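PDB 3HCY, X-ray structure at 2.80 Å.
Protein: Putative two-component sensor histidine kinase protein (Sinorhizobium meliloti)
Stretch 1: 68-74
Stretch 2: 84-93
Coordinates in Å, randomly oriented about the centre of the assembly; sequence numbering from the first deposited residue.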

ATOM      1  N   PHE A  68     -10.580  13.583  10.630  1.00 26.39           N
ATOM      2  CA  PHE A  68      -9.861  14.689   9.998  1.00 25.60           C
ATOM      3  C   PHE A  68      -9.930  15.889  10.877  1.00 25.32           C
ATOM      4  O   PHE A  68     -10.929  16.086  11.529  1.00 26.19           O
ATOM      5  CB  PHE A  68     -10.443  14.964   8.624  1.00 24.67           C
ATOM      6  CG  PHE A  68     -10.470  13.763   7.800  1.00 24.23           C
ATOM      7  CD1 PHE A  68      -9.343  13.322   7.187  1.00 26.92           C
ATOM      8  CD2 PHE A  68     -11.572  12.977   7.743  1.00 26.00           C
ATOM      9  CE1 PHE A  68      -9.339  12.122   6.436  1.00 26.67           C
ATOM     10  CE2 PHE A  68     -11.583  11.793   7.010  1.00 26.26           C
ATOM     11  CZ  PHE A  68     -10.461  11.367   6.363  1.00 25.62           C
ATOM     12  N   VAL A  69      -8.847  16.656  10.916  1.00 25.11           N
ATOM     13  CA  VAL A  69      -8.763  17.921  11.639  1.00 24.49           C
ATOM     14  C   VAL A  69      -8.172  18.960  10.681  1.00 25.70           C
ATOM     15  O   VAL A  69      -6.973  19.002  10.397  1.00 25.87           O
ATOM     16  CB  VAL A  69      -7.864  17.782  12.874  1.00 24.32           C
ATOM     17  CG1 VAL A  69      -7.509  19.156  13.468  1.00 23.10           C
ATOM     18  CG2 VAL A  69      -8.493  16.863  13.891  1.00 20.74           C
ATOM     19  N   GLU A  70      -9.022  19.829  10.198  1.00 26.93           N
ATOM     20  CA  GLU A  70      -8.651  20.734   9.122  1.00 28.09           C
ATOM     21  C   GLU A  70      -7.916  21.952   9.616  1.00 28.15           C
ATOM     22  O   GLU A  70      -7.060  22.483   8.910  1.00 28.31           O
ATOM     23  CB  GLU A  70      -9.903  21.159   8.364  1.00 28.12           C
ATOM     24  CG  GLU A  70     -10.500  19.986   7.636  1.00 30.75           C
ATOM     25  CD  GLU A  70     -11.768  20.333   6.935  1.00 35.42           C
ATOM     26  OE1 GLU A  70     -12.290  21.473   7.183  1.00 39.92           O
ATOM     27  OE2 GLU A  70     -12.241  19.457   6.154  1.00 36.13           O
ATOM     28  N   ASN A  71      -8.304  22.413  10.805  1.00 28.69           N
ATOM     29  CA  ASN A  71      -7.613  23.485  11.505  1.00 28.51           C
ATOM     30  C   ASN A  71      -7.560  23.111  12.935  1.00 28.85           C
ATOM     31  O   ASN A  71      -8.606  22.823  13.524  1.00 28.27           O
ATOM     32  CB  ASN A  71      -8.376  24.769  11.394  1.00 28.06           C
ATOM     33  CG  ASN A  71      -7.523  25.953  11.652  1.00 28.10           C
ATOM     34  OD1 ASN A  71      -6.806  26.020  12.661  1.00 28.89           O
ATOM     35  ND2 ASN A  71      -7.591  26.925  10.744  1.00 25.95           N
ATOM     36  N   VAL A  72      -6.354  23.117  13.487  1.00 29.91           N
ATOM     37  CA  VAL A  72      -6.162  22.706  14.865  1.00 31.28           C
ATOM     38  C   VAL A  72      -6.935  23.638  15.749  1.00 32.88           C
ATOM     39  O   VAL A  72      -7.533  23.193  16.750  1.00 33.86           O
ATOM     40  CB  VAL A  72      -4.729  22.823  15.400  1.00 30.87           C
ATOM     41  CG1 VAL A  72      -4.554  21.853  16.557  1.00 30.42           C
ATOM     42  CG2 VAL A  72      -3.737  22.563  14.370  1.00 31.47           C
ATOM     43  N   ASP A  73      -6.893  24.926  15.407  1.00 33.96           N
ATOM     44  CA  ASP A  73      -7.480  25.935  16.252  1.00 35.47           C
ATOM     45  C   ASP A  73      -8.929  25.702  16.418  1.00 35.60           C
ATOM     46  O   ASP A  73      -9.499  26.095  17.406  1.00 36.32           O
ATOM     47  CB  ASP A  73      -7.269  27.312  15.669  1.00 36.49           C
ATOM     48  CG  ASP A  73      -5.802  27.723  15.696  1.00 39.97           C
ATOM     49  OD1 ASP A  73      -5.143  27.430  16.734  1.00 40.85           O
ATOM     50  OD2 ASP A  73      -5.318  28.327  14.687  1.00 45.18           O
ATOM     51  N   ASP A  74      -9.532  25.037  15.459  1.00 36.08           N
ATOM     52  CA  ASP A  74     -10.929  24.749  15.549  1.00 36.49           C
ATOM     53  C   ASP A  74     -11.233  23.322  16.064  1.00 36.84           C
ATOM     54  O   ASP A  74     -12.380  22.944  16.099  1.00 36.99           O
ATOM     55  CB  ASP A  74     -11.568  25.081  14.189  1.00 36.70           C
ATOM     56  CG  ASP A  74     -11.367  26.593  13.785  1.00 38.20           C
ATOM     57  OD1 ASP A  74     -11.440  27.519  14.648  1.00 37.56           O
ATOM     58  OD2 ASP A  74     -11.131  26.865  12.587  1.00 39.90           O
ATOM     59  N   SER A  84       0.751  21.121  22.119  1.00 23.57           N
ATOM     60  CA  SER A  84       1.783  20.223  21.618  1.00 22.75           C
ATOM     61  C   SER A  84       1.811  20.217  20.107  1.00 21.52           C
ATOM     62  O   SER A  84       2.883  20.252  19.511  1.00 21.39           O
ATOM     63  CB  SER A  84       1.596  18.815  22.153  1.00 22.78           C
ATOM     64  OG  SER A  84       2.523  18.580  23.196  1.00 23.04           O
ATOM     65  N   ILE A  85       0.632  20.202  19.491  1.00 19.78           N
ATOM     66  CA  ILE A  85       0.566  20.170  18.033  1.00 18.50           C
ATOM     67  C   ILE A  85       1.099  21.503  17.463  1.00 17.82           C
ATOM     68  O   ILE A  85       2.063  21.525  16.721  1.00 18.06           O
ATOM     69  CB  ILE A  85      -0.858  19.972  17.544  1.00 18.15           C
ATOM     70  CG1 ILE A  85      -1.263  18.505  17.702  1.00 17.57           C
ATOM     71  CG2 ILE A  85      -0.988  20.518  16.075  1.00 16.69           C
ATOM     72  CD1 ILE A  85      -2.741  18.342  18.052  1.00 16.69           C
ATOM     73  N   VAL A  86       0.470  22.611  17.846  1.00 16.07           N
ATOM     74  CA  VAL A  86       0.836  23.883  17.306  1.00 14.25           C
ATOM     75  C   VAL A  86       2.315  24.193  17.594  1.00 15.03           C
ATOM     76  O   VAL A  86       3.043  24.599  16.711  1.00 15.18           O
ATOM     77  CB  VAL A  86      -0.199  25.052  17.689  1.00 13.50           C
ATOM     78  CG1 VAL A  86       0.280  26.334  17.217  1.00 10.31           C
ATOM     79  CG2 VAL A  86      -1.614  24.723  17.279  1.00  6.66           C
ATOM     80  N   GLY A  87       2.812  23.904  18.775  1.00 15.14           N
ATOM     81  CA  GLY A  87       4.215  24.184  19.011  1.00 15.14           C
ATOM     82  C   GLY A  87       5.147  23.391  18.136  1.00 15.25           C
ATOM     83  O   GLY A  87       6.291  23.824  17.878  1.00 15.69           O
ATOM     84  N   GLU A  88       4.675  22.225  17.699  1.00 15.18           N
ATOM     85  CA  GLU A  88       5.408  21.426  16.707  1.00 15.86           C
ATOM     86  C   GLU A  88       5.363  22.077  15.350  1.00 15.73           C
ATOM     87  O   GLU A  88       6.185  21.790  14.485  1.00 16.65           O
ATOM     88  CB  GLU A  88       4.829  20.000  16.615  1.00 16.61           C
ATOM     89  CG  GLU A  88       5.491  19.025  15.589  1.00 17.80           C
ATOM     90  CD  GLU A  88       6.947  18.728  15.863  1.00 18.83           C
ATOM     91  OE1 GLU A  88       7.332  18.853  17.025  1.00 19.25           O
ATOM     92  OE2 GLU A  88       7.709  18.392  14.922  1.00 22.75           O
ATOM     93  N   GLY A  89       4.414  22.980  15.154  1.00 15.58           N
ATOM     94  CA  GLY A  89       4.292  23.671  13.883  1.00 15.19           C
ATOM     95  C   GLY A  89       3.227  23.108  12.959  1.00 15.03           C
ATOM     96  O   GLY A  89       3.217  23.492  11.797  1.00 14.90           O
ATOM     97  N   ILE A  90       2.337  22.236  13.469  1.00 14.81           N
ATOM     98  CA  ILE A  90       1.292  21.543  12.673  1.00 15.22           C
ATOM     99  C   ILE A  90      -0.081  22.249  12.793  1.00 16.60           C
ATOM    100  O   ILE A  90      -0.466  22.658  13.901  1.00 18.59           O
ATOM    101  CB  ILE A  90       1.104  20.089  13.188  1.00 14.81           C
ATOM    102  CG1 ILE A  90       2.343  19.257  12.882  1.00 14.33           C
ATOM    103  CG2 ILE A  90      -0.223  19.433  12.689  1.00 12.37           C
ATOM    104  CD1 ILE A  90       2.626  18.190  13.963  1.00 12.26           C
ATOM    105  N   ALA A  91      -0.814  22.364  11.674  1.00 16.73           N
ATOM    106  CA  ALA A  91      -2.119  23.044  11.585  1.00 16.34           C
ATOM    107  C   ALA A  91      -3.281  22.056  11.268  1.00 17.15           C
ATOM    108  O   ALA A  91      -4.460  22.339  11.520  1.00 17.29           O
ATOM    109  CB  ALA A  91      -2.046  24.139  10.483  1.00 15.47           C
ATOM    110  N   ALA A  92      -2.966  20.923  10.657  1.00 17.67           N
ATOM    111  CA  ALA A  92      -3.996  20.052  10.192  1.00 18.50           C
ATOM    112  C   ALA A  92      -3.484  18.626  10.272  1.00 19.44           C
ATOM    113  O   ALA A  92      -2.284  18.383  10.147  1.00 19.67           O
ATOM    114  CB  ALA A  92      -4.393  20.428   8.785  1.00 18.77           C
ATOM    115  N   LEU A  93      -4.388  17.687  10.545  1.00 20.26           N
ATOM    116  CA  LEU A  93      -3.989  16.296  10.640  1.00 20.55           C
ATOM    117  C   LEU A  93      -5.089  15.295  10.243  1.00 20.99           C
ATOM    118  O   LEU A  93      -6.310  15.541  10.348  1.00 19.58           O
ATOM    119  CB  LEU A  93      -3.468  15.953  12.045  1.00 20.86           C
ATOM    120  CG  LEU A  93      -3.146  16.958  13.172  1.00 21.63           C
ATOM    121  CD1 LEU A  93      -4.378  17.785  13.605  1.00 22.37           C
ATOM    122  CD2 LEU A  93      -2.560  16.191  14.369  1.00 18.34           C
TER

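The two stretches meet as neighbouring antiparallel strands at Val-69 and Leu-93, and all three hydrogen bonds between them are backbone to backbone. Val-69 and Leu-93 form a hydrogen-bonded pair. Val-69 N donates to Leu-93 O at 2.8 Å, and Leu-93 N donates back to Val-69 O at 2.9 Å. Their angles are 152° and 155°. The N and O of each residue are thus satisfied by the other. Val-69 O also receives a CA-H...O contact from Ala-92 CA at 3.2 Å.

Beyond this pair the strand of the first stretch ends, but contact continues. Val-72 N donates to Ala-91 O at 2.8 Å; the bond is bent and weak. Ala-91 O also takes a CA-H...O contact from Asn-71 CA at 3.4 Å. Asn-71 points its CB away from the second stretch. Asn-71 OD1 accepts from Asp-73 N at 3.0 Å within its own loop; the backbone Asn-71 O accepts from Asp-74 N at 3.1 Å.

Apolar side chains also meet between the stretches. The side chains of Val-69 and Leu-93 lie on the same face of the sheet, with Val-69 CG1 and Leu-93 CD1 3.4 Å apart. Val-72 is buried and points toward the helix. Val-72 CG2 lies 3.8 Å from Ile-85 CG2, and Val-72 CB lies 4.1 Å from Val-86 CG2. A compact branched residue suits this place, reaching the helix while its N stays bonded to Ala-91. Glu-70 O lies 3.4 Å from Ala-92 CB. The CA-to-CB bond of Glu-70 points away from the second stretch, and the residue is exposed.

The helix closes with a Schellman motif. Gly-89 N donates to Val-86 O at 2.6 Å, while Ile-90 N makes a weak bond to Ile-85 O at 3.3 Å. Gly-89 has positive phi, where a CB would jam against the carbonyl O of Glu-88.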